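Local coordinates for cellulosomal-scaffolding protein A (Clostridium thermocellum, PDB 4B9F) that probably binds crystalline cellulose through its family 3a carbohydrate-binding module, tethering the cellulosome to its substrate, at residues Y43-Q48 and N87-L92; K49-W54 and F113-W118; V24-S29 and L101-H106. All coordinates share one frame; numbering follows the deposited sequence. Where two conformers were deposited one is given.

The three contacts sample the two antiparallel sheets in this beta sandwich. Contact 1 lies at the end of strand 37-43 in one sheet and supplies Thr44 and Asp46 to the calcium site; contact 2 pairs strands 51-61 and 106-115 of the other. Their centres are about 12 Å apart and they touch: Tyr43 OH lies 2.7 Å from Gln51 OE1, a probable hydrogen bond, and Lys115 NZ lies 2.8 Å from Val45 O. The side chain of Lys115 is about 8 Å from the calcium ion. Contact 3 sits across the chain's centre, about 31 and 32 Å from contacts 1 and 2 between centres, yet shares the sheet of contact 2 through neighbouring strands 20-26 and 106-115.

Contact 1 (Y43-Q48 and N87-L92). With CA (calcium ion), chain C.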
loop_
_atom_site.group_PDB
_atom_site.type_symbol
_atom_site.label_atom_id
_atom_site.label_comp_id
_atom_site.label_asym_id
_atom_site.label_seq_id
_atom_site.Cartn_x
_atom_site.Cartn_y
_atom_site.Cartn_z
ATOM N N TYR A 43 -5.988 -3.263 8.570
ATOM C CA TYR A 43 -7.430 -3.108 8.625
ATOM C C TYR A 43 -8.074 -4.279 9.351
ATOM O O TYR A 43 -7.395 -5.224 9.753
ATOM C CB TYR A 43 -7.991 -2.979 7.195
ATOM C CG TYR A 43 -7.833 -4.225 6.337
ATOM C CD1 TYR A 43 -6.606 -4.556 5.764
ATOM C CD2 TYR A 43 -8.914 -5.067 6.101
ATOM C CE1 TYR A 43 -6.457 -5.702 4.981
ATOM C CE2 TYR A 43 -8.777 -6.213 5.326
ATOM C CZ TYR A 43 -7.548 -6.523 4.763
ATOM O OH TYR A 43 -7.401 -7.647 3.984
ATOM N N THR A 44 -9.387 -4.195 9.537
ATOM C CA THR A 44 -10.155 -5.305 10.076
ATOM C C THR A 44 -11.000 -5.892 8.955
ATOM O O THR A 44 -11.729 -5.175 8.268
ATOM C CB THR A 44 -11.072 -4.863 11.230
ATOM O OG1 THR A 44 -11.783 -3.677 10.845
ATOM C CG2 THR A 44 -10.260 -4.577 12.479
ATOM N N VAL A 45 -10.903 -7.203 8.772
ATOM C CA VAL A 45 -11.526 -7.859 7.626
ATOM C C VAL A 45 -13.064 -7.879 7.670
ATOM O O VAL A 45 -13.703 -7.968 6.626
ATOM C CB VAL A 45 -10.931 -9.283 7.440
ATOM C CG1 VAL A 45 -11.318 -10.198 8.601
ATOM C CG2 VAL A 45 -11.330 -9.887 6.095
ATOM N N ASP A 46 -13.642 -7.779 8.869
ATOM C CA ASP A 46 -15.100 -7.763 9.063
ATOM C C ASP A 46 -15.773 -9.015 8.495
ATOM O O ASP A 46 -16.675 -8.924 7.655
ATOM C CB ASP A 46 -15.740 -6.510 8.445
ATOM C CG ASP A 46 -14.989 -5.234 8.789
ATOM O OD1 ASP A 46 -14.618 -5.028 9.967
ATOM O OD2 ASP A 46 -14.757 -4.432 7.868
ATOM N N GLY A 47 -15.338 -10.178 8.968
ATOM C CA GLY A 47 -15.831 -11.447 8.467
ATOM C C GLY A 47 -14.795 -12.046 7.547
ATOM O O GLY A 47 -14.652 -11.617 6.405
ATOM N N GLN A 48 -14.047 -13.022 8.054
ATOM C CA GLN A 48 -12.959 -13.607 7.289
ATOM C C GLN A 48 -13.478 -14.300 6.028
ATOM O O GLN A 48 -14.391 -15.130 6.094
ATOM C CB GLN A 48 -12.164 -14.589 8.151
ATOM C CG GLN A 48 -11.090 -15.351 7.385
ATOM C CD GLN A 48 -9.969 -14.446 6.891
ATOM O OE1 GLN A 48 -9.622 -13.458 7.537
ATOM N NE2 GLN A 48 -9.393 -14.788 5.741
ATOM N N ASN A 87 -8.693 -2.112 15.687
ATOM C CA ASN A 87 -8.744 -1.581 14.333
ATOM C C ASN A 87 -7.799 -2.278 13.358
ATOM O O ASN A 87 -7.616 -1.824 12.236
ATOM C CB ASN A 87 -8.479 -0.072 14.337
ATOM C CG ASN A 87 -9.529 0.702 15.105
ATOM O OD1 ASN A 87 -10.579 1.046 14.564
ATOM N ND2 ASN A 87 -9.250 0.989 16.370
ATOM N N ALA A 88 -7.208 -3.392 13.773
ATOM C CA ALA A 88 -6.321 -4.127 12.880
ATOM C C ALA A 88 -6.294 -5.604 13.211
ATOM O O ALA A 88 -5.858 -5.992 14.301
ATOM C CB ALA A 88 -4.898 -3.541 12.920
ATOM N N ASP A 89 -6.742 -6.436 12.273
ATOM C CA ASP A 89 -6.556 -7.878 12.402
ATOM C C ASP A 89 -5.857 -8.496 11.204
ATOM O O ASP A 89 -5.515 -9.679 11.229
ATOM C CB ASP A 89 -7.867 -8.633 12.720
ATOM C CG ASP A 89 -8.978 -8.401 11.699
ATOM O OD1 ASP A 89 -8.724 -8.310 10.478
ATOM O OD2 ASP A 89 -10.136 -8.334 12.141
ATOM N N THR A 90 -5.629 -7.684 10.173
ATOM C CA THR A 90 -5.057 -8.137 8.919
ATOM C C THR A 90 -4.246 -6.995 8.346
ATOM O O THR A 90 -4.552 -5.829 8.602
ATOM C CB THR A 90 -6.198 -8.472 7.909
ATOM O OG1 THR A 90 -7.132 -9.377 8.514
ATOM C CG2 THR A 90 -5.657 -9.090 6.619
ATOM N N TYR A 91 -3.221 -7.304 7.566
ATOM C CA TYR A 91 -2.719 -6.299 6.639
ATOM C C TYR A 91 -2.576 -6.823 5.235
ATOM O O TYR A 91 -2.293 -8.005 5.009
ATOM C CB TYR A 91 -1.412 -5.641 7.111
ATOM C CG TYR A 91 -0.225 -6.549 7.342
ATOM C CD1 TYR A 91 0.697 -6.803 6.328
ATOM C CD2 TYR A 91 0.021 -7.087 8.601
ATOM C CE1 TYR A 91 1.819 -7.614 6.557
ATOM C CE2 TYR A 91 1.132 -7.888 8.835
ATOM C CZ TYR A 91 2.026 -8.142 7.818
ATOM O OH TYR A 91 3.130 -8.929 8.065
ATOM N N LEU A 92 -2.822 -5.931 4.287
ATOM C CA LEU A 92 -2.372 -6.146 2.931
ATOM C C LEU A 92 -0.896 -5.792 2.890
ATOM O O LEU A 92 -0.484 -4.720 3.357
ATOM C CB LEU A 92 -3.143 -5.240 1.978
ATOM C CG LEU A 92 -2.554 -5.073 0.575
ATOM C CD1 LEU A 92 -2.757 -6.335 -0.254
ATOM C CD2 LEU A 92 -3.155 -3.868 -0.137
HETATM CA CA CA C . -12.984 -3.110 8.746
HETATM O O HOH W 1 -12.678 -8.104 11.531
HETATM O O HOH W 2 -7.964 -11.386 6.613
HETATM O O HOH W 3 -12.427 -3.065 6.313
#
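A classic beta bulge joins Tyr43 to Asp89 and Thr90 where strand 37-43 runs out into the calcium-binding loop. The evidence is that Tyr43 O accepts two donors, Asp89 N at 2.9 Å and Thr90 N at 3.1 Å, while Tyr43 N returns a bond to Thr90 O. The first donor stands above the carbonyl plane and the second nearly in line with the C=O bond. Asp89 OD1 is gripped twice as well: Val45 N reaches its syn lone pair at 3.0 Å, and Thr90 OG1 meets its anti side at 2.7 Å. This carboxylate therefore holds the backbone just between the two calcium-binding residues of the loop, Thr44 (O and OG1) and Asp46, whose carboxylate is bidentate with OD2 at 2.4 Å from the calcium ion. Water 1 links Asp89 OD2 to Asp46 N. Thr90 CB lies over one face of the Tyr43 ring, 4.2 Å from its centroid and 20° off the normal, in a CH-pi contact; Leu92 N sits at the ring edge. Thr122, Asn125 and Asp126, with water 3, complete the metal site, and the Tyr43 ring packs between the sheets, touching Phe78 of strand 74-85 and Phe113 of strand 106-115.

Contact 2 (K49-W54 and F113-W118)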
loop_
_atom_site.group_PDB
_atom_site.type_symbol
_atom_site.label_atom_id
_atom_site.label_comp_id
_atom_site.label_asym_id
_atom_site.label_seq_id
_atom_site.Cartn_x
_atom_site.Cartn_y
_atom_site.Cartn_z
ATOM N N LYS A 49 -12.894 -13.929 4.893
ATOM C CA LYS A 49 -13.187 -14.523 3.591
ATOM C C LYS A 49 -11.895 -14.471 2.793
ATOM O O LYS A 49 -11.027 -13.636 3.073
ATOM C CB LYS A 49 -14.233 -13.696 2.831
ATOM C CG LYS A 49 -15.593 -13.580 3.479
ATOM C CD LYS A 49 -16.412 -14.844 3.276
ATOM C CE LYS A 49 -17.805 -14.692 3.877
ATOM N NZ LYS A 49 -18.508 -13.460 3.401
ATOM N N ASP A 50 -11.778 -15.323 1.778
ATOM C CA ASP A 50 -10.674 -15.200 0.838
ATOM C C ASP A 50 -10.725 -13.823 0.194
ATOM O O ASP A 50 -11.801 -13.315 -0.115
ATOM C CB ASP A 50 -10.748 -16.264 -0.259
ATOM C CG ASP A 50 -10.544 -17.678 0.263
ATOM O OD1 ASP A 50 -10.104 -17.848 1.420
ATOM O OD2 ASP A 50 -10.821 -18.626 -0.502
ATOM N N GLN A 51 -9.553 -13.238 -0.014
ATOM C CA GLN A 51 -9.435 -11.914 -0.601
ATOM C C GLN A 51 -8.445 -11.933 -1.749
ATOM O O GLN A 51 -7.586 -12.810 -1.818
ATOM C CB GLN A 51 -8.982 -10.903 0.456
ATOM C CG GLN A 51 -10.011 -10.675 1.551
ATOM C CD GLN A 51 -9.440 -9.960 2.747
ATOM O OE1 GLN A 51 -9.637 -8.756 2.922
ATOM N NE2 GLN A 51 -8.726 -10.702 3.586
ATOM N N THR A 52 -8.568 -10.957 -2.646
ATOM C CA THR A 52 -7.643 -10.825 -3.772
ATOM C C THR A 52 -7.267 -9.361 -3.947
ATOM O O THR A 52 -8.095 -8.468 -3.746
ATOM C CB THR A 52 -8.275 -11.346 -5.085
ATOM O OG1 THR A 52 -8.796 -12.659 -4.872
ATOM C CG2 THR A 52 -7.248 -11.414 -6.212
ATOM N N PHE A 53 -6.006 -9.138 -4.299
ATOM C CA PHE A 53 -5.456 -7.814 -4.588
ATOM C C PHE A 53 -5.133 -7.656 -6.062
ATOM O O PHE A 53 -4.583 -8.566 -6.696
ATOM C CB PHE A 53 -4.150 -7.614 -3.787
ATOM C CG PHE A 53 -3.347 -6.402 -4.221
ATOM C CD1 PHE A 53 -3.583 -5.161 -3.653
ATOM C CD2 PHE A 53 -2.370 -6.500 -5.211
ATOM C CE1 PHE A 53 -2.865 -4.044 -4.057
ATOM C CE2 PHE A 53 -1.644 -5.389 -5.622
ATOM C CZ PHE A 53 -1.896 -4.158 -5.044
ATOM N N TRP A 54 -5.445 -6.491 -6.614
ATOM C CA TRP A 54 -4.959 -6.130 -7.937
ATOM C C TRP A 54 -4.452 -4.706 -7.881
ATOM O O TRP A 54 -5.001 -3.878 -7.159
ATOM C CB TRP A 54 -6.073 -6.219 -8.985
ATOM C CG TRP A 54 -6.872 -7.490 -8.925
ATOM C CD1 TRP A 54 -6.601 -8.683 -9.552
ATOM C CD2 TRP A 54 -8.094 -7.685 -8.207
ATOM N NE1 TRP A 54 -7.581 -9.607 -9.251
ATOM C CE2 TRP A 54 -8.510 -9.015 -8.434
ATOM C CE3 TRP A 54 -8.874 -6.862 -7.386
ATOM C CZ2 TRP A 54 -9.681 -9.535 -7.869
ATOM C CZ3 TRP A 54 -10.023 -7.380 -6.822
ATOM C CH2 TRP A 54 -10.419 -8.705 -7.068
ATOM N N PHE A 113 -8.451 -4.074 -3.405
ATOM C CA PHE A 113 -8.716 -5.447 -2.977
ATOM C C PHE A 113 -10.168 -5.664 -2.588
ATOM O O PHE A 113 -10.887 -4.717 -2.249
ATOM C CB PHE A 113 -7.717 -5.953 -1.922
ATOM C CG PHE A 113 -7.781 -5.259 -0.588
ATOM C CD1 PHE A 113 -8.624 -5.732 0.409
ATOM C CD2 PHE A 113 -6.931 -4.199 -0.291
ATOM C CE1 PHE A 113 -8.636 -5.151 1.674
ATOM C CE2 PHE A 113 -6.948 -3.608 0.966
ATOM C CZ PHE A 113 -7.805 -4.081 1.945
ATOM N N ALA A 114 -10.590 -6.923 -2.653
ATOM C CA ALA A 114 -11.960 -7.288 -2.358
ATOM C C ALA A 114 -12.012 -8.709 -1.848
ATOM O O ALA A 114 -11.091 -9.506 -2.074
ATOM C CB ALA A 114 -12.805 -7.181 -3.616
ATOM N N LYS A 115 -13.106 -9.030 -1.174
ATOM C CA LYS A 115 -13.389 -10.410 -0.810
ATOM C C LYS A 115 -13.865 -11.154 -2.050
ATOM O O LYS A 115 -14.487 -10.563 -2.938
ATOM C CB LYS A 115 -14.453 -10.461 0.276
ATOM C CG LYS A 115 -13.971 -9.866 1.588
ATOM C CD LYS A 115 -15.109 -9.711 2.561
ATOM C CE LYS A 115 -14.598 -9.231 3.889
ATOM N NZ LYS A 115 -15.668 -9.050 4.904
ATOM N N ASN A 116 -13.577 -12.445 -2.124
ATOM C CA ASN A 116 -13.893 -13.170 -3.347
ATOM C C ASN A 116 -15.396 -13.300 -3.596
ATOM O O ASN A 116 -15.819 -13.545 -4.728
ATOM C CB ASN A 116 -13.161 -14.517 -3.386
ATOM C CG ASN A 116 -11.639 -14.354 -3.537
ATOM O OD1 ASN A 116 -11.122 -13.230 -3.585
ATOM N ND2 ASN A 116 -10.917 -15.472 -3.589
ATOM N N ASP A 117 -16.197 -13.103 -2.553
ATOM C CA ASP A 117 -17.653 -13.114 -2.693
ATOM C C ASP A 117 -18.236 -11.698 -2.791
ATOM O O ASP A 117 -19.452 -11.522 -2.825
ATOM C CB ASP A 117 -18.312 -13.915 -1.557
ATOM C CG ASP A 117 -18.220 -13.221 -0.209
ATOM O OD1 ASP A 117 -17.438 -12.261 -0.072
ATOM O OD2 ASP A 117 -18.929 -13.651 0.725
ATOM N N TRP A 118 -17.355 -10.701 -2.840
ATOM C CA TRP A 118 -17.753 -9.304 -3.014
ATOM C C TRP A 118 -18.636 -8.772 -1.884
ATOM O O TRP A 118 -19.389 -7.808 -2.065
ATOM C CB TRP A 118 -18.346 -9.064 -4.424
ATOM C CG TRP A 118 -17.264 -9.236 -5.442
ATOM C CD1 TRP A 118 -16.932 -10.385 -6.103
ATOM C CD2 TRP A 118 -16.308 -8.249 -5.848
ATOM N NE1 TRP A 118 -15.840 -10.166 -6.908
ATOM C CE2 TRP A 118 -15.437 -8.864 -6.767
ATOM C CE3 TRP A 118 -16.108 -6.902 -5.525
ATOM C CZ2 TRP A 118 -14.386 -8.178 -7.374
ATOM C CZ3 TRP A 118 -15.061 -6.222 -6.127
ATOM C CH2 TRP A 118 -14.217 -6.860 -7.042
HETATM O O HOH W 4 -17.690 -10.865 4.836
HETATM O O HOH W 5 -14.712 -14.433 -0.281
HETATM O O HOH W 6 -7.763 -15.128 -3.955
#
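Strands 51-54 and 113-115 run antiparallel, their axes 4.8 Å apart at 160°, with Thr52 and Ala114 as the hydrogen-bonded pair flanked by the non-hydrogen-bonded pairs Gln51-Lys115 and Phe53-Phe113. They are neighbours in one sheet of the beta sandwich, and a type I turn from Lys115 to Trp118 ends the second strand. Thr52 N gives to Ala114 O at 3.0 Å and Ala114 N to Thr52 O at 3.1 Å; Asn116 N, bonding Asp50 O at 2.8 Å, carries the pairing into the turn.

On the face of Gln51, Phe53, Phe113 and Lys115, the Gln51 and Lys115 chains lie alongside each other, CG to CG. Gln51 OE1 also skirts the Phe113 ring, but its polar partners are Tyr121 OH and Tyr43 OH. Lys115, extended beyond CG, carries NZ to the backbone oxygens of Val45, Gly47 and Asn120, a link to the calcium loop.

The other face holds Thr52 and Ala114. Trp54 and Trp118 reach toward each other tip to tip, Trp54 CH2 lying 4.0 Å from Trp118 CZ2, and Ala114 CB sits over one face of the Trp118 indole. Thr52 OG1 donates to Asn116 OD1 at 2.7 Å, and water 6 bridges OG1 to Asn116 ND2.

Back beside Lys115, Lys49 crosses the Lys115 chain and, bent at chi2 (-78°), brings NZ to the syn side of Asp117 OD2, a salt bridge of 2.7 Å.

Contact 3 (V24-S29 and L101-H106); sequences VTNTGS and LEPGAH
Asn26 reaches from the end of strand 20-26 into the turn 102-105, and its side chain touches a different group at each step. CB lies 3.3 Å from Glu102 O and also packs against Leu101 CG. With CG anti to the backbone N (chi1 -175°), the amide is carried over the start of the turn, where CG nears Pro103 CA. At the tip ND2 donates to Leu101 O at 2.9 Å; the acceptor is in the Asn26 amide plane, whereas ND2 stands 37° out of the Leu101 carbonyl plane. ND2 has a second acceptor in Ser30 O. The other branch, OD1, turns back to its own chain and accepts from Gly28 N at 2.9 Å, closing an Asx turn.

The opposing segment is a type II beta turn from Glu102 to Ala105, closed by Ala105 N bonding Glu102 O, with Gly104 at positive phi. It leads into strand 106-115, which neighbours strand 20-26 in one sheet of the beta sandwich. Two backbone bonds fix the join: Asn26 N to Ala105 O at 3.0 Å, with a C=O...N angle of 178°, and Gly104 N to Asn26 O at 2.8 Å.

Next along, Thr25 and His106 form an antiparallel non-hydrogen-bonded pair, Thr25 OG1 touching His106 CB at 3.4 Å. Pro103 lays its ring along the backbone at the close of the Asx turn, CB against Gly28 O and CG against Ser29 O.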
loop_
_atom_site.group_PDB
_atom_site.type_symbol
_atom_site.label_atom_id
_atom_site.label_comp_id
_atom_site.label_asym_id
_atom_site.label_seq_id
_atom_site.Cartn_x
_atom_site.Cartn_y
_atom_site.Cartn_z
ATOM N N VAL A 24 5.700 6.411 -2.803
ATOM C CA VAL A 24 6.930 6.257 -2.035
ATOM C C VAL A 24 8.054 6.970 -2.769
ATOM O O VAL A 24 8.299 6.705 -3.950
ATOM C CB VAL A 24 7.289 4.763 -1.874
ATOM C CG1 VAL A 24 8.577 4.605 -1.059
ATOM C CG2 VAL A 24 6.137 3.997 -1.241
ATOM N N THR A 25 8.728 7.885 -2.078
ATOM C CA THR A 25 9.775 8.686 -2.696
ATOM C C THR A 25 11.121 8.372 -2.055
ATOM O O THR A 25 11.232 8.325 -0.831
ATOM C CB THR A 25 9.474 10.193 -2.542
ATOM O OG1 THR A 25 8.194 10.486 -3.123
ATOM C CG2 THR A 25 10.549 11.029 -3.221
ATOM N N ASN A 26 12.143 8.175 -2.882
ATOM C CA ASN A 26 13.500 7.965 -2.383
ATOM C C ASN A 26 14.155 9.311 -2.124
ATOM O O ASN A 26 14.525 10.016 -3.063
ATOM C CB ASN A 26 14.331 7.165 -3.387
ATOM C CG ASN A 26 15.713 6.813 -2.860
ATOM O OD1 ASN A 26 16.143 7.307 -1.811
ATOM N ND2 ASN A 26 16.419 5.956 -3.587
ATOM N N THR A 27 14.286 9.658 -0.849
ATOM C CA THR A 27 14.847 10.945 -0.445
ATOM C C THR A 27 16.311 10.815 -0.033
ATOM O O THR A 27 16.915 11.772 0.456
ATOM C CB THR A 27 14.042 11.567 0.710
ATOM O OG1 THR A 27 13.957 10.631 1.790
ATOM C CG2 THR A 27 12.629 11.923 0.253
ATOM N N GLY A 28 16.882 9.631 -0.243
ATOM C CA GLY A 28 18.262 9.370 0.126
ATOM C C GLY A 28 19.231 9.570 -1.023
ATOM O O GLY A 28 18.869 10.111 -2.067
ATOM N N SER A 29 20.463 9.107 -0.840
ATOM C CA SER A 29 21.526 9.365 -1.803
ATOM C C SER A 29 21.803 8.180 -2.709
ATOM O O SER A 29 22.559 8.294 -3.674
ATOM C CB SER A 29 22.817 9.740 -1.076
ATOM O OG SER A 29 22.667 10.929 -0.318
ATOM N N LEU A 101 14.341 2.136 -7.414
ATOM C CA LEU A 101 13.906 3.486 -7.130
ATOM C C LEU A 101 15.144 4.353 -6.902
ATOM O O LEU A 101 15.785 4.272 -5.850
ATOM C CB LEU A 101 13.001 3.492 -5.898
ATOM C CG LEU A 101 12.161 4.744 -5.675
ATOM C CD1 LEU A 101 11.216 4.943 -6.847
ATOM C CD2 LEU A 101 11.389 4.632 -4.372
ATOM N N GLU A 102 15.486 5.159 -7.902
ATOM C CA GLU A 102 16.674 6.015 -7.847
ATOM C C GLU A 102 16.480 7.168 -6.871
ATOM O O GLU A 102 15.347 7.509 -6.541
ATOM C CB GLU A 102 16.961 6.591 -9.241
ATOM C CG GLU A 102 17.273 5.552 -10.313
ATOM C CD GLU A 102 18.638 4.909 -10.146
ATOM O OE1 GLU A 102 19.466 5.435 -9.368
ATOM O OE2 GLU A 102 18.894 3.879 -10.798
ATOM N N PRO A 103 17.583 7.783 -6.416
ATOM C CA PRO A 103 17.427 8.989 -5.594
ATOM C C PRO A 103 16.577 10.030 -6.314
ATOM O O PRO A 103 16.824 10.324 -7.487
ATOM C CB PRO A 103 18.864 9.497 -5.446
ATOM C CG PRO A 103 19.706 8.270 -5.589
ATOM C CD PRO A 103 18.999 7.407 -6.590
ATOM N N GLY A 104 15.578 10.567 -5.623
ATOM C CA GLY A 104 14.715 11.583 -6.200
ATOM C C GLY A 104 13.555 11.037 -7.022
ATOM O O GLY A 104 12.696 11.805 -7.467
ATOM N N ALA A 105 13.532 9.725 -7.242
ATOM C CA ALA A 105 12.437 9.090 -7.971
ATOM C C ALA A 105 11.328 8.707 -7.002
ATOM O O ALA A 105 11.556 8.575 -5.802
ATOM C CB ALA A 105 12.939 7.851 -8.717
ATOM N N HIS A 106 10.123 8.506 -7.524
ATOM C CA HIS A 106 9.051 7.968 -6.694
ATOM C C HIS A 106 8.298 6.874 -7.421
ATOM O O HIS A 106 8.341 6.793 -8.651
ATOM C CB HIS A 106 8.096 9.062 -6.188
ATOM C CG HIS A 106 7.251 9.696 -7.252
ATOM N ND1 HIS A 106 7.638 10.827 -7.937
ATOM C CD2 HIS A 106 6.017 9.380 -7.714
ATOM C CE1 HIS A 106 6.684 11.177 -8.783
ATOM N NE2 HIS A 106 5.689 10.313 -8.669
#